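Local coordinates for tyrosine-protein kinase receptor torso (Bombyx mori, PDB 5AOQ) that binds prothoracicotropic hormone through its extracellular region and, as a receptor tyrosine kinase, activates MAPK signalling that helps to initiate metamorphosis, at residues Y32-Y35 / Y36-W40; I86-E89 / H90-D94; K240-C244 / F245-E249. All coordinates share one frame; numbering follows the deposited sequence.

Overall arrangement
Interaction 1, partly buried, with Leu34 and Trp40 buried, is an aromatic cluster at the C-terminal end of helix 27-38. Interactions 2 and 3 are surface contacts, one where strand 83-88 runs into its loop and the other just after strand 233-240, though Met88 of interaction 2 is buried. The first two share the first fibronectin type III domain, with nearest atoms about 12 Å apart, whereas interaction 3 lies on the opposite side of the chain's centre from interaction 2. Rings dominate interaction 1, carboxylates and an amide interaction 2, and a turn beside a disulfide interaction 3. Interactions 1 and 2 also meet between receptor copies: Asp94 hydrogen-bonds Tyr35 of the second subunit.

Interaction 1. Residues Y32-Y35 / Y36-W40; sequences YSLY and YYLNW
Tyr35 directs the edge of its ring at a face of Tyr36 in a T-shaped pair, the planes 76° apart and the centroids separated by 5.1 Å. Its CD2 does the touching, above the rim of the Tyr36 ring rather than its middle. Tyr32, one helical turn before Tyr36, lies alongside it and points the same way; their planes are inclined at 45°, and Tyr32 CD2 comes 3.5 Å from Tyr36 CE1. Three tyrosines thus form a small aromatic cluster. With CG anti to the carbonyl carbon (chi1 -69°), Tyr36 folds back over the preceding turn toward Tyr32, while Tyr35 has CG anti to the backbone N, beside the carbonyl carbon, which carries its ring along to Trp40. There Trp40 CB sits in the Tyr35 ring plane, 3.8 Å from Tyr35 CD1. The indole returns over the helix end: one face covers the Leu34 carbonyl and Tyr35 CA, and Trp40 CH2 rests 3.7 Å from Leu34 CB. Backbone bonds from Tyr36 N to Tyr32 O and from Leu38 N to Leu34 O, 2.8 Å each, keep the helical spacing. Asn39, with positive phi, turns the chain out of the helix and keeps just a weak bond to Tyr35 O. This is the C-terminal part of helix 27-38 in the first FN3 domain. Leu34 and Tyr37 pack on Trp82, just before strand 83-88, while Tyr32 and Tyr36 touch both Pro95 of the second subunit and the hormone chain.

Interaction 2. Residues I86-E89 / H90-D94; sequences ILME and HDNFD
Met88 and Glu89, where strand 83-88 runs into the loop 90-94, meet Asn92 and Asp91 of that loop. Before them, the backbones of Ile86 and Leu87 are hydrogen-bonded to Trp121 and Pro97, which ties this part of the chain into its sheet. At Met88 the side chain bends at chi2 (-65°), and its sulfur approaches the loop: Met88 SD lies 3.9 Å from Asn92 OD1, the two side chains crossing at about a right angle. Leu23 of helix 20-23 and Trp121 of strand 118-124 pack against the same methionine. The sheet is the four-stranded antiparallel one of the first FN3 domain, and the loop makes the connection from strand 83-88 to its neighbour 98-101. Next comes Glu89, whose backbone N lies 3.5 Å from Asn92 OD1 in a weak and doubtful bond, since Asn92 is poorly ordered. The glutamate's CG is anti to its backbone N (chi1 156°), and the extended chain runs out past His90 N to Asp91, where Glu89 OE2 comes 2.9 Å from Asp91 OD2 with the carboxylate planes 63° apart. Lys116, salt-bridged to Glu89 OE2, would probably temper the mutual repulsion of these carboxylates. With an alanine here, Lys116 would probably be left without its anionic mate, and the place beside Asp91 CB, now held by OE2, would open. Asp91 accepts a hydrogen bond from His90: His90 ND1 donates to Asp91 OD1 over 3.3 Å, and OD1 lies in the imidazole plane, whereas ND1 approaches from above the carboxylate plane. Farther along, Phe93 packs on Thr41 of the second subunit.

Interaction 3. Residues K240-C244 / F245-E249; sequences KTPSC and FELPE
Pro242 and Leu247 make the apolar contact across a tight turn, Pro242 CG lying 3.8 Å from Leu247 CD2 as the side chains cross. Beside them, Glu246 brings OE1 to 3.6 Å from Pro242 CB. Phe245 approaches Ser243 obliquely, Phe245 CE1 lying 3.3 Å from Ser243 CB; the ring is brought there by a chi1 of 70°, which sets CG between backbone N and carbonyl carbon. One ring face also receives Glu246 CG near its rim. The backbone that brings these groups together is a type I beta turn from Cys244 to Leu247, closed by a 3.1 Å bond from Leu247 N to Cys244 O; a weak, longer bond joins Glu246 N to Ser243 O. Leu247 then occupies the N-cap position of helix 248-252, with Pro248 as the first helical residue. Farther out, Cys244 is disulfide-bonded to Cys250 within that helix, while Ser243 OG is hydrogen-bonded to Asn221. Pro242 and Leu247 lean on Tyr163 and Ile165 of strand 159-167. The chemistry is therefore mixed: one backbone bond closes the turn and a weak one supports it, and to these and the van der Waals contacts the disulfide adds a covalent tie between turn and helix.

Interaction 1. Residues Y32-Y35 / Y36-W40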
ATOM      1  N   TYR A  32      -6.842   9.768 -16.884  1.00 42.37           N
ATOM      2  CA  TYR A  32      -5.614   9.008 -16.664  1.00 43.17           C
ATOM      3  C   TYR A  32      -5.697   7.645 -17.342  1.00 43.73           C
ATOM      4  O   TYR A  32      -4.855   7.306 -18.175  1.00 44.34           O
ATOM      5  CB  TYR A  32      -5.339   8.826 -15.168  1.00 43.24           C
ATOM      6  CG  TYR A  32      -4.708  10.025 -14.488  1.00 43.06           C
ATOM      7  CD1 TYR A  32      -5.155  11.315 -14.739  1.00 42.44           C
ATOM      8  CD2 TYR A  32      -3.666   9.860 -13.584  1.00 43.54           C
ATOM      9  CE1 TYR A  32      -4.580  12.406 -14.114  1.00 42.34           C
ATOM     10  CE2 TYR A  32      -3.085  10.944 -12.956  1.00 43.44           C
ATOM     11  CZ  TYR A  32      -3.545  12.215 -13.223  1.00 42.85           C
ATOM     12  OH  TYR A  32      -2.970  13.297 -12.600  1.00 42.82           O
ATOM     13  N   SER A  33      -6.739   6.886 -17.013  1.00 40.55           N
ATOM     14  CA  SER A  33      -6.896   5.533 -17.546  1.00 41.13           C
ATOM     15  C   SER A  33      -6.852   5.483 -19.075  1.00 41.37           C
ATOM     16  O   SER A  33      -6.580   4.432 -19.652  1.00 42.06           O
ATOM     17  CB  SER A  33      -8.209   4.930 -17.051  1.00 40.85           C
ATOM     18  OG  SER A  33      -9.294   5.776 -17.376  1.00 40.09           O
ATOM     19  N   LEU A  34      -7.115   6.618 -19.721  1.00 40.29           N
ATOM     20  CA  LEU A  34      -7.029   6.716 -21.176  1.00 40.52           C
ATOM     21  C   LEU A  34      -5.727   7.388 -21.607  1.00 40.88           C
ATOM     22  O   LEU A  34      -5.203   7.106 -22.685  1.00 41.47           O
ATOM     23  CB  LEU A  34      -8.218   7.495 -21.741  1.00 39.77           C
ATOM     24  CG  LEU A  34      -9.594   6.831 -21.670  1.00 39.50           C
ATOM     25  CD1 LEU A  34     -10.658   7.786 -22.188  1.00 38.74           C
ATOM     26  CD2 LEU A  34      -9.621   5.529 -22.456  1.00 40.25           C
ATOM     27  N   TYR A  35      -5.213   8.279 -20.765  1.00 44.91           N
ATOM     28  CA  TYR A  35      -3.972   8.987 -21.065  1.00 45.28           C
ATOM     29  C   TYR A  35      -2.795   8.025 -21.079  1.00 46.26           C
ATOM     30  O   TYR A  35      -1.912   8.117 -21.934  1.00 46.86           O
ATOM     31  CB  TYR A  35      -3.721  10.102 -20.049  1.00 44.81           C
ATOM     32  CG  TYR A  35      -2.347  10.723 -20.152  1.00 45.32           C
ATOM     33  CD1 TYR A  35      -1.940  11.359 -21.316  1.00 45.53           C
ATOM     34  CD2 TYR A  35      -1.460  10.681 -19.086  1.00 45.64           C
ATOM     35  CE1 TYR A  35      -0.686  11.928 -21.419  1.00 46.07           C
ATOM     36  CE2 TYR A  35      -0.204  11.251 -19.179  1.00 46.16           C
ATOM     37  CZ  TYR A  35       0.178  11.874 -20.348  1.00 46.39           C
ATOM     38  OH  TYR A  35       1.426  12.444 -20.448  1.00 46.98           O
ATOM     39  N   TYR A  36      -2.797   7.097 -20.129  1.00 97.66           N
ATOM     40  CA  TYR A  36      -1.714   6.129 -19.998  1.00100.73           C
ATOM     41  C   TYR A  36      -1.898   4.957 -20.960  1.00103.66           C
ATOM     42  O   TYR A  36      -0.935   4.270 -21.300  1.00107.01           O
ATOM     43  CB  TYR A  36      -1.631   5.629 -18.552  1.00 98.60           C
ATOM     44  CG  TYR A  36      -1.157   6.684 -17.571  1.00 96.91           C
ATOM     45  CD1 TYR A  36      -2.050   7.570 -16.983  1.00 92.99           C
ATOM     46  CD2 TYR A  36       0.183   6.790 -17.232  1.00 99.95           C
ATOM     47  CE1 TYR A  36      -1.624   8.531 -16.090  1.00 92.07           C
ATOM     48  CE2 TYR A  36       0.617   7.749 -16.341  1.00 99.60           C
ATOM     49  CZ  TYR A  36      -0.289   8.616 -15.772  1.00 95.79           C
ATOM     50  OH  TYR A  36       0.142   9.573 -14.881  1.00 96.06           O
ATOM     51  N   TYR A  37      -3.134   4.739 -21.397  1.00 69.68           N
ATOM     52  CA  TYR A  37      -3.448   3.648 -22.317  1.00 71.47           C
ATOM     53  C   TYR A  37      -3.239   4.052 -23.778  1.00 72.01           C
ATOM     54  O   TYR A  37      -2.487   3.403 -24.506  1.00 76.18           O
ATOM     55  CB  TYR A  37      -4.891   3.180 -22.107  1.00 68.34           C
ATOM     56  CG  TYR A  37      -5.357   2.148 -23.110  1.00 69.80           C
ATOM     57  CD1 TYR A  37      -5.072   0.801 -22.935  1.00 73.65           C
ATOM     58  CD2 TYR A  37      -6.089   2.521 -24.228  1.00 67.76           C
ATOM     59  CE1 TYR A  37      -5.498  -0.145 -23.849  1.00 75.27           C
ATOM     60  CE2 TYR A  37      -6.520   1.584 -25.147  1.00 69.43           C
ATOM     61  CZ  TYR A  37      -6.222   0.253 -24.953  1.00 73.09           C
ATOM     62  OH  TYR A  37      -6.650  -0.683 -25.867  1.00 75.02           O
ATOM     63  N   LEU A  38      -3.900   5.127 -24.200  1.00 75.50           N
ATOM     64  CA  LEU A  38      -3.814   5.591 -25.585  1.00 78.39           C
ATOM     65  C   LEU A  38      -2.553   6.407 -25.853  1.00 81.31           C
ATOM     66  O   LEU A  38      -2.246   6.715 -27.005  1.00 83.99           O
ATOM     67  CB  LEU A  38      -5.047   6.425 -25.944  1.00 75.77           C
ATOM     68  CG  LEU A  38      -6.311   5.638 -26.290  1.00 73.20           C
ATOM     69  CD1 LEU A  38      -7.527   6.550 -26.297  1.00 69.65           C
ATOM     70  CD2 LEU A  38      -6.158   4.940 -27.635  1.00 75.83           C
ATOM     71  N   ASN A  39      -1.826   6.743 -24.792  1.00 72.67           N
ATOM     72  CA  ASN A  39      -0.569   7.472 -24.917  1.00 74.84           C
ATOM     73  C   ASN A  39      -0.739   8.778 -25.693  1.00 76.79           C
ATOM     74  O   ASN A  39      -0.286   8.902 -26.832  1.00 79.57           O
ATOM     75  CB  ASN A  39       0.485   6.592 -25.597  1.00 77.13           C
ATOM     76  CG  ASN A  39       1.864   7.222 -25.593  1.00 79.79           C
ATOM     77  OD1 ASN A  39       2.177   8.059 -24.746  1.00 78.20           O
ATOM     78  ND2 ASN A  39       2.700   6.820 -26.544  1.00 84.42           N
ATOM     79  N   TRP A  40      -1.394   9.747 -25.066  1.00 59.22           N
ATOM     80  CA  TRP A  40      -1.575  11.062 -25.665  1.00 57.28           C
ATOM     81  C   TRP A  40      -0.309  11.892 -25.508  1.00 59.06           C
ATOM     82  O   TRP A  40       0.567  11.556 -24.711  1.00 61.15           O
ATOM     83  CB  TRP A  40      -2.758  11.791 -25.025  1.00 52.79           C
ATOM     84  CG  TRP A  40      -4.092  11.163 -25.298  1.00 50.91           C
ATOM     85  CD1 TRP A  40      -4.460  10.465 -26.411  1.00 52.26           C
ATOM     86  CD2 TRP A  40      -5.237  11.174 -24.435  1.00 47.67           C
ATOM     87  NE1 TRP A  40      -5.764  10.044 -26.297  1.00 49.92           N
ATOM     88  CE2 TRP A  40      -6.262  10.466 -25.092  1.00 47.07           C
ATOM     89  CE3 TRP A  40      -5.493  11.714 -23.172  1.00 45.55           C
ATOM     90  CZ2 TRP A  40      -7.523  10.284 -24.528  1.00 44.34           C
ATOM     91  CZ3 TRP A  40      -6.744  11.533 -22.615  1.00 42.99           C
ATOM     92  CH2 TRP A  40      -7.743  10.824 -23.292  1.00 42.35           C
TER

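Interaction 2. Residues I86-E89 / H90-D94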
ATOM      1  N   ILE A  86     -21.001   3.266 -13.709  1.00 19.21           N
ATOM      2  CA  ILE A  86     -21.123   3.867 -12.383  1.00 18.08           C
ATOM      3  C   ILE A  86     -22.308   3.307 -11.600  1.00 17.82           C
ATOM      4  O   ILE A  86     -23.294   2.851 -12.186  1.00 18.23           O
ATOM      5  CB  ILE A  86     -21.278   5.399 -12.476  1.00 17.14           C
ATOM      6  CG1 ILE A  86     -22.523   5.753 -13.295  1.00 17.15           C
ATOM      7  CG2 ILE A  86     -20.030   6.019 -13.090  1.00 17.38           C
ATOM      8  CD1 ILE A  86     -22.871   7.222 -13.295  1.00 16.25           C
ATOM      9  N   LEU A  87     -22.196   3.358 -10.274  1.00 17.27           N
ATOM     10  CA  LEU A  87     -23.277   2.978  -9.366  1.00 16.99           C
ATOM     11  C   LEU A  87     -23.901   4.220  -8.738  1.00 15.84           C
ATOM     12  O   LEU A  87     -23.194   5.051  -8.164  1.00 15.31           O
ATOM     13  CB  LEU A  87     -22.766   2.044  -8.264  1.00 17.46           C
ATOM     14  CG  LEU A  87     -22.278   0.654  -8.678  1.00 18.68           C
ATOM     15  CD1 LEU A  87     -21.765  -0.100  -7.461  1.00 19.17           C
ATOM     16  CD2 LEU A  87     -23.380  -0.135  -9.371  1.00 19.19           C
ATOM     17  N   MET A  88     -25.222   4.335  -8.845  1.00 19.45           N
ATOM     18  CA  MET A  88     -25.929   5.534  -8.405  1.00 18.43           C
ATOM     19  C   MET A  88     -26.863   5.293  -7.228  1.00 18.13           C
ATOM     20  O   MET A  88     -27.671   4.366  -7.235  1.00 18.62           O
ATOM     21  CB  MET A  88     -26.724   6.126  -9.566  1.00 18.37           C
ATOM     22  CG  MET A  88     -25.920   7.098 -10.399  1.00 18.25           C
ATOM     23  SD  MET A  88     -25.458   8.550  -9.437  1.00 17.09           S
ATOM     24  CE  MET A  88     -23.919   8.993 -10.229  1.00 17.42           C
ATOM     25  N   GLU A  89     -26.737   6.168  -6.232  1.00 40.06           N
ATOM     26  CA  GLU A  89     -27.523   6.121  -5.005  1.00 40.11           C
ATOM     27  C   GLU A  89     -28.448   7.342  -4.942  1.00 40.79           C
ATOM     28  O   GLU A  89     -28.343   8.244  -5.772  1.00 41.23           O
ATOM     29  CB  GLU A  89     -26.570   6.057  -3.799  1.00 40.09           C
ATOM     30  CG  GLU A  89     -27.116   6.564  -2.470  1.00 40.48           C
ATOM     31  CD  GLU A  89     -26.105   6.465  -1.347  1.00 40.49           C
ATOM     32  OE1 GLU A  89     -24.939   6.107  -1.620  1.00 40.22           O
ATOM     33  OE2 GLU A  89     -26.478   6.742  -0.187  1.00 40.80           O
ATOM     34  N   HIS A  90     -29.361   7.364  -3.973  1.00 35.84           N
ATOM     35  CA  HIS A  90     -30.244   8.510  -3.762  1.00 36.52           C
ATOM     36  C   HIS A  90     -29.537   9.682  -3.083  1.00 37.17           C
ATOM     37  O   HIS A  90     -29.560  10.807  -3.585  1.00 37.79           O
ATOM     38  CB  HIS A  90     -31.453   8.101  -2.921  1.00 36.46           C
ATOM     39  CG  HIS A  90     -32.286   9.256  -2.460  1.00 37.18           C
ATOM     40  ND1 HIS A  90     -32.038   9.932  -1.284  1.00 37.66           N
ATOM     41  CD2 HIS A  90     -33.362   9.860  -3.019  1.00 37.54           C
ATOM     42  CE1 HIS A  90     -32.925  10.899  -1.138  1.00 38.29           C
ATOM     43  NE2 HIS A  90     -33.741  10.877  -2.177  1.00 38.22           N
ATOM     44  N   ASP A  91     -28.919   9.410  -1.938  1.00 40.57           N
ATOM     45  CA  ASP A  91     -28.285  10.448  -1.130  1.00 41.23           C
ATOM     46  C   ASP A  91     -27.207  11.185  -1.917  1.00 41.56           C
ATOM     47  O   ASP A  91     -27.213  12.415  -1.982  1.00 42.33           O
ATOM     48  CB  ASP A  91     -27.681   9.843   0.139  1.00 41.02           C
ATOM     49  CG  ASP A  91     -28.714   9.134   0.996  1.00 40.80           C
ATOM     50  OD1 ASP A  91     -29.846   9.649   1.117  1.00 41.18           O
ATOM     51  OD2 ASP A  91     -28.394   8.059   1.548  1.00 40.28           O
ATOM     52  N   ASN A  92     -26.282  10.430  -2.502  1.00 74.46           N
ATOM     53  CA  ASN A  92     -25.214  11.001  -3.320  1.00 74.72           C
ATOM     54  C   ASN A  92     -24.388  12.038  -2.570  1.00 75.45           C
ATOM     55  O   ASN A  92     -24.473  13.233  -2.856  1.00 76.22           O
ATOM     56  CB  ASN A  92     -25.796  11.638  -4.585  1.00 75.05           C
ATOM     57  CG  ASN A  92     -26.430  10.625  -5.511  1.00 74.40           C
ATOM     58  OD1 ASN A  92     -25.918   9.520  -5.687  1.00 73.72           O
ATOM     59  ND2 ASN A  92     -27.549  11.003  -6.121  1.00 74.64           N
ATOM     60  N   PHE A  93     -23.601  11.575  -1.605  1.00 38.31           N
ATOM     61  CA  PHE A  93     -22.718  12.446  -0.840  1.00 38.99           C
ATOM     62  C   PHE A  93     -21.277  12.006  -1.032  1.00 38.69           C
ATOM     63  O   PHE A  93     -20.400  12.807  -1.350  1.00 39.24           O
ATOM     64  CB  PHE A  93     -23.084  12.411   0.646  1.00 39.16           C
ATOM     65  CG  PHE A  93     -24.477  12.894   0.940  1.00 39.53           C
ATOM     66  CD1 PHE A  93     -25.026  13.950   0.233  1.00 40.15           C
ATOM     67  CD2 PHE A  93     -25.235  12.293   1.932  1.00 39.30           C
ATOM     68  CE1 PHE A  93     -26.306  14.395   0.507  1.00 40.50           C
ATOM     69  CE2 PHE A  93     -26.514  12.733   2.209  1.00 39.66           C
ATOM     70  CZ  PHE A  93     -27.050  13.786   1.495  1.00 40.25           C
ATOM     71  N   ASP A  94     -21.051  10.710  -0.842  1.00 50.76           N
ATOM     72  CA  ASP A  94     -19.734  10.115  -1.011  1.00 50.38           C
ATOM     73  C   ASP A  94     -19.336  10.037  -2.482  1.00 50.20           C
ATOM     74  O   ASP A  94     -20.190  10.140  -3.362  1.00 50.18           O
ATOM     75  CB  ASP A  94     -19.713   8.718  -0.389  1.00 49.58           C
ATOM     76  CG  ASP A  94     -20.035   8.738   1.092  1.00 49.79           C
ATOM     77  OD1 ASP A  94     -19.850   9.797   1.729  1.00 50.56           O
ATOM     78  OD2 ASP A  94     -20.475   7.693   1.619  1.00 49.26           O
TER

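Interaction 3. Residues K240-C244 / F245-E249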
ATOM      1  N   LYS A 240      -1.664 -31.955  -0.326  1.00 50.22           N
ATOM      2  CA  LYS A 240      -0.224 -32.170  -0.398  1.00 49.70           C
ATOM      3  C   LYS A 240       0.183 -32.539  -1.821  1.00 48.61           C
ATOM      4  O   LYS A 240      -0.466 -33.360  -2.466  1.00 48.65           O
ATOM      5  CB  LYS A 240       0.197 -33.266   0.584  1.00 50.72           C
ATOM      6  CG  LYS A 240       1.700 -33.433   0.742  1.00 50.47           C
ATOM      7  CD  LYS A 240       2.025 -34.545   1.729  1.00 51.68           C
ATOM      8  CE  LYS A 240       3.524 -34.690   1.946  1.00 51.60           C
ATOM      9  NZ  LYS A 240       4.125 -33.469   2.549  1.00 51.46           N
ATOM     10  N   THR A 241       1.262 -31.932  -2.307  1.00 47.74           N
ATOM     11  CA  THR A 241       1.764 -32.234  -3.643  1.00 46.76           C
ATOM     12  C   THR A 241       2.384 -33.628  -3.667  1.00 47.10           C
ATOM     13  O   THR A 241       3.059 -34.026  -2.718  1.00 47.78           O
ATOM     14  CB  THR A 241       2.806 -31.201  -4.109  1.00 45.89           C
ATOM     15  OG1 THR A 241       3.892 -31.153  -3.176  1.00 46.29           O
ATOM     16  CG2 THR A 241       2.178 -29.819  -4.225  1.00 45.67           C
ATOM     17  N   PRO A 242       2.157 -34.380  -4.758  1.00 46.74           N
ATOM     18  CA  PRO A 242       2.570 -35.787  -4.801  1.00 47.31           C
ATOM     19  C   PRO A 242       4.081 -35.981  -4.737  1.00 47.17           C
ATOM     20  O   PRO A 242       4.843 -35.037  -4.952  1.00 46.42           O
ATOM     21  CB  PRO A 242       2.022 -36.269  -6.147  1.00 46.84           C
ATOM     22  CG  PRO A 242       1.953 -35.045  -6.985  1.00 45.71           C
ATOM     23  CD  PRO A 242       1.591 -33.936  -6.043  1.00 45.87           C
ATOM     24  N   SER A 243       4.499 -37.207  -4.440  1.00 60.74           N
ATOM     25  CA  SER A 243       5.912 -37.562  -4.420  1.00 64.29           C
ATOM     26  C   SER A 243       6.391 -37.877  -5.832  1.00 65.88           C
ATOM     27  O   SER A 243       5.611 -37.830  -6.784  1.00 63.81           O
ATOM     28  CB  SER A 243       6.150 -38.758  -3.499  1.00 64.21           C
ATOM     29  OG  SER A 243       5.638 -38.514  -2.200  1.00 62.61           O
ATOM     30  N   CYS A 244       7.673 -38.201  -5.963  1.00 47.59           N
ATOM     31  CA  CYS A 244       8.259 -38.466  -7.271  1.00 46.99           C
ATOM     32  C   CYS A 244       7.793 -39.812  -7.820  1.00 47.69           C
ATOM     33  O   CYS A 244       7.571 -39.954  -9.023  1.00 47.15           O
ATOM     34  CB  CYS A 244       9.786 -38.434  -7.184  1.00 47.91           C
ATOM     35  SG  CYS A 244      10.647 -38.570  -8.771  1.00 50.83           S
ATOM     36  N   PHE A 245       7.641 -40.799  -6.941  1.00 57.39           N
ATOM     37  CA  PHE A 245       7.218 -42.130  -7.364  1.00 55.68           C
ATOM     38  C   PHE A 245       5.756 -42.123  -7.810  1.00 52.92           C
ATOM     39  O   PHE A 245       5.296 -43.061  -8.463  1.00 53.48           O
ATOM     40  CB  PHE A 245       7.440 -43.155  -6.244  1.00 55.39           C
ATOM     41  CG  PHE A 245       6.522 -42.994  -5.065  1.00 55.38           C
ATOM     42  CD1 PHE A 245       6.880 -42.189  -3.996  1.00 55.30           C
ATOM     43  CD2 PHE A 245       5.314 -43.671  -5.011  1.00 56.17           C
ATOM     44  CE1 PHE A 245       6.042 -42.047  -2.903  1.00 55.97           C
ATOM     45  CE2 PHE A 245       4.471 -43.533  -3.922  1.00 56.84           C
ATOM     46  CZ  PHE A 245       4.838 -42.721  -2.867  1.00 56.73           C
ATOM     47  N   GLU A 246       5.032 -41.064  -7.456  1.00 52.81           N
ATOM     48  CA  GLU A 246       3.632 -40.919  -7.849  1.00 52.64           C
ATOM     49  C   GLU A 246       3.511 -40.271  -9.230  1.00 51.36           C
ATOM     50  O   GLU A 246       2.483 -40.398  -9.893  1.00 51.30           O
ATOM     51  CB  GLU A 246       2.871 -40.093  -6.811  1.00 52.70           C
ATOM     52  CG  GLU A 246       2.717 -40.790  -5.469  1.00 54.12           C
ATOM     53  CD  GLU A 246       1.916 -39.976  -4.472  1.00 54.28           C
ATOM     54  OE1 GLU A 246       0.884 -39.396  -4.868  1.00 53.82           O
ATOM     55  OE2 GLU A 246       2.321 -39.915  -3.291  1.00 54.95           O
ATOM     56  N   LEU A 247       4.567 -39.577  -9.647  1.00 53.13           N
ATOM     57  CA  LEU A 247       4.616 -38.929 -10.957  1.00 51.98           C
ATOM     58  C   LEU A 247       5.521 -39.726 -11.899  1.00 52.04           C
ATOM     59  O   LEU A 247       6.744 -39.656 -11.773  1.00 55.47           O
ATOM     60  CB  LEU A 247       5.120 -37.490 -10.828  1.00 51.00           C
ATOM     61  CG  LEU A 247       4.310 -36.585  -9.898  1.00 51.01           C
ATOM     62  CD1 LEU A 247       4.983 -35.232  -9.757  1.00 50.25           C
ATOM     63  CD2 LEU A 247       2.880 -36.419 -10.397  1.00 50.90           C
ATOM     64  N   PRO A 248       4.927 -40.495 -12.834  1.00 65.10           N
ATOM     65  CA  PRO A 248       5.694 -41.401 -13.700  1.00 64.79           C
ATOM     66  C   PRO A 248       6.932 -40.778 -14.341  1.00 66.23           C
ATOM     67  O   PRO A 248       8.003 -41.390 -14.330  1.00 65.25           O
ATOM     68  CB  PRO A 248       4.680 -41.781 -14.783  1.00 66.57           C
ATOM     69  CG  PRO A 248       3.368 -41.673 -14.119  1.00 66.46           C
ATOM     70  CD  PRO A 248       3.490 -40.520 -13.166  1.00 66.47           C
ATOM     71  N   GLU A 249       6.789 -39.574 -14.883  1.00 60.47           N
ATOM     72  CA  GLU A 249       7.897 -38.921 -15.569  1.00 62.18           C
ATOM     73  C   GLU A 249       8.982 -38.491 -14.585  1.00 61.33           C
ATOM     74  O   GLU A 249      10.132 -38.292 -14.975  1.00 62.29           O
ATOM     75  CB  GLU A 249       7.402 -37.720 -16.374  1.00 65.20           C
ATOM     76  CG  GLU A 249       8.414 -37.233 -17.405  1.00 67.25           C
ATOM     77  CD  GLU A 249       7.794 -36.384 -18.497  1.00 70.21           C
ATOM     78  OE1 GLU A 249       6.584 -36.082 -18.412  1.00 70.92           O
ATOM     79  OE2 GLU A 249       8.519 -36.020 -19.448  1.00 72.04           O
TER